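Local coordinates for protein branched-chain phosphotransacylase (Enterococcus faecalis, PDB 1YCO) that probably transfers branched-chain acyl groups between coenzyme A and phosphate, as a phosphotransacylase, at residues Ile2-Gly8 / Gln71-Ile77. Residues are numbered along the deposited sequence; the frame is centred on the assembly and turned at random.
Sequences ITVSIAG and QILLKGI
Strands 2-7 and 72-75 are extended (phi -86° to -145°, psi 105° to 137°) and parallel, their axes 4.9 Å apart and crossing at -24°, with Ser5 level with Leu73 and Ala7 with Lys75 (CA-CA 5.1 Å). Ser5 N donates to Ile72 O (3.1 Å), Leu74 N to Ser5 O (2.9 Å) and Ala7 N to Leu74 O (3.0 Å), so Leu74 spends both backbone polar groups on strand 2-7. The side chain of Gln71 folds back (chi1 m, chi2 p): its OE1 accepts from Thr3 N (2.8 Å) and its NE2 bonds weakly to Gly68 O, while Gln71 N donates to Thr3 O (3.1 Å). The backbones of Ile2, Val4 and Ile6 turn the other way and hydrogen-bond to strand 29-35 (Gln30 and Ile32), which makes 2-7 an interior strand of the five-stranded parallel sheet, flanked by helices as in an alpha/beta domain. Ile6 CG2 meets Leu74 CD2 (3.7 Å) on the face where helix 12-24 packs on Ile6 and Leu74 and helix 259-274 on Ile2 and Ile72. Thr3 OG1 hydrogen-bonds to Gln30 OE1, Ser5 OG to Ala61 O and Lys75 NZ to Ile78 O. Gly76 N makes a weak hydrogen bond to Ala7 O (2.8 Å) and Ile77 N a straight one to Gly8 O (2.7 Å). A CB on Gly8 (phi 77°) would clash with Ile77 O, and one on Gly76 with Gly8 O.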
loop_
_atom_site.group_PDB
_atom_site.type_symbol
_atom_site.label_atom_id
_atom_site.label_comp_id
_atom_site.label_asym_id
_atom_site.label_seq_id
_atom_site.Cartn_x
_atom_site.Cartn_y
_atom_site.Cartn_z
ATOM N N ILE A 2 2.006 -21.844 -28.249
ATOM C CA ILE A 2 1.187 -20.787 -27.675
ATOM C C ILE A 2 0.995 -19.612 -28.621
ATOM O O ILE A 2 1.957 -18.967 -29.027
ATOM C CB ILE A 2 1.812 -20.274 -26.352
ATOM C CG1 ILE A 2 1.708 -21.367 -25.289
ATOM C CG2 ILE A 2 1.134 -18.974 -25.909
ATOM C CD1 ILE A 2 2.290 -20.993 -23.951
ATOM N N THR A 3 -0.260 -19.344 -28.962
ATOM C CA THR A 3 -0.593 -18.232 -29.836
ATOM C C THR A 3 -1.156 -17.103 -28.965
ATOM O O THR A 3 -1.949 -17.352 -28.058
ATOM C CB THR A 3 -1.661 -18.646 -30.894
ATOM O OG1 THR A 3 -1.142 -19.699 -31.710
ATOM C CG2 THR A 3 -2.038 -17.469 -31.782
ATOM N N VAL A 4 -0.733 -15.871 -29.233
ATOM C CA VAL A 4 -1.213 -14.720 -28.479
ATOM C C VAL A 4 -1.981 -13.735 -29.375
ATOM O O VAL A 4 -1.520 -13.334 -30.455
ATOM C CB VAL A 4 -0.047 -13.952 -27.789
ATOM C CG1 VAL A 4 -0.605 -12.839 -26.919
ATOM C CG2 VAL A 4 0.794 -14.898 -26.938
ATOM N N SER A 5 -3.161 -13.345 -28.911
ATOM C CA SER A 5 -4.015 -12.412 -29.630
ATOM C C SER A 5 -3.848 -11.014 -29.023
ATOM O O SER A 5 -3.997 -10.831 -27.820
ATOM C CB SER A 5 -5.466 -12.894 -29.522
ATOM O OG SER A 5 -6.388 -11.987 -30.086
ATOM N N ILE A 6 -3.545 -10.025 -29.855
ATOM C CA ILE A 6 -3.339 -8.670 -29.351
ATOM C C ILE A 6 -4.322 -7.655 -29.920
ATOM O O ILE A 6 -4.373 -7.430 -31.133
ATOM C CB ILE A 6 -1.909 -8.187 -29.657
ATOM C CG1 ILE A 6 -0.903 -9.239 -29.169
ATOM C CG2 ILE A 6 -1.663 -6.822 -29.003
ATOM C CD1 ILE A 6 0.537 -8.834 -29.271
ATOM N N ALA A 7 -5.091 -7.030 -29.033
ATOM C CA ALA A 7 -6.070 -6.028 -29.434
ATOM C C ALA A 7 -5.410 -4.652 -29.506
ATOM O O ALA A 7 -5.122 -4.032 -28.479
ATOM C CB ALA A 7 -7.238 -6.007 -28.447
ATOM N N GLY A 8 -5.175 -4.188 -30.728
ATOM C CA GLY A 8 -4.540 -2.904 -30.924
ATOM C C GLY A 8 -3.053 -3.031 -30.666
ATOM O O GLY A 8 -2.459 -2.199 -29.981
ATOM N N GLN A 71 -4.415 -18.783 -26.784
ATOM C CA GLN A 71 -4.315 -19.199 -25.382
ATOM C C GLN A 71 -4.129 -18.025 -24.424
ATOM O O GLN A 71 -4.223 -18.184 -23.206
ATOM C CB GLN A 71 -3.136 -20.164 -25.194
ATOM C CG GLN A 71 -3.271 -21.493 -25.900
ATOM C CD GLN A 71 -3.376 -21.362 -27.416
ATOM O OE1 GLN A 71 -2.455 -20.883 -28.090
ATOM N NE2 GLN A 71 -4.517 -21.776 -27.956
ATOM N N ILE A 72 -3.829 -16.854 -24.970
ATOM C CA ILE A 72 -3.642 -15.673 -24.142
ATOM C C ILE A 72 -4.146 -14.430 -24.863
ATOM O O ILE A 72 -3.920 -14.259 -26.060
ATOM C CB ILE A 72 -2.153 -15.452 -23.787
ATOM C CG1 ILE A 72 -1.625 -16.630 -22.961
ATOM C CG2 ILE A 72 -1.994 -14.160 -23.000
ATOM C CD1 ILE A 72 -0.108 -16.624 -22.797
ATOM N N LEU A 73 -4.841 -13.574 -24.132
ATOM C CA LEU A 73 -5.351 -12.339 -24.689
ATOM C C LEU A 73 -4.514 -11.198 -24.112
ATOM O O LEU A 73 -4.216 -11.186 -22.916
ATOM C CB LEU A 73 -6.821 -12.157 -24.306
ATOM C CG LEU A 73 -7.505 -10.916 -24.882
ATOM C CD1 LEU A 73 -7.508 -11.005 -26.406
ATOM C CD2 LEU A 73 -8.917 -10.820 -24.353
ATOM N N LEU A 74 -4.135 -10.251 -24.964
ATOM C CA LEU A 74 -3.324 -9.125 -24.531
ATOM C C LEU A 74 -3.847 -7.805 -25.091
ATOM O O LEU A 74 -4.023 -7.652 -26.300
ATOM C CB LEU A 74 -1.871 -9.347 -24.958
ATOM C CG LEU A 74 -0.799 -8.365 -24.479
ATOM C CD1 LEU A 74 0.547 -9.080 -24.399
ATOM C CD2 LEU A 74 -0.719 -7.169 -25.432
ATOM N N LYS A 75 -4.091 -6.854 -24.196
ATOM C CA LYS A 75 -4.610 -5.550 -24.576
ATOM C C LYS A 75 -3.534 -4.552 -24.986
ATOM O O LYS A 75 -2.817 -4.013 -24.135
ATOM C CB LYS A 75 -5.420 -4.952 -23.425
ATOM C CG LYS A 75 -6.089 -3.634 -23.776
ATOM C CD LYS A 75 -6.711 -2.980 -22.565
ATOM C CE LYS A 75 -5.746 -2.029 -21.892
ATOM N NZ LYS A 75 -5.427 -0.859 -22.763
ATOM N N GLY A 76 -3.428 -4.306 -26.290
ATOM C CA GLY A 76 -2.461 -3.346 -26.795
ATOM C C GLY A 76 -3.019 -1.956 -26.557
ATOM O O GLY A 76 -3.375 -1.622 -25.428
ATOM N N ILE A 77 -3.112 -1.143 -27.607
ATOM C CA ILE A 77 -3.657 0.210 -27.466
ATOM C C ILE A 77 -5.147 0.219 -27.829
ATOM O O ILE A 77 -5.512 0.225 -28.999
ATOM C CB ILE A 77 -2.890 1.213 -28.353
ATOM C CG1 ILE A 77 -1.440 1.302 -27.884
ATOM C CG2 ILE A 77 -3.543 2.597 -28.277
ATOM C CD1 ILE A 77 -0.598 2.278 -28.684
#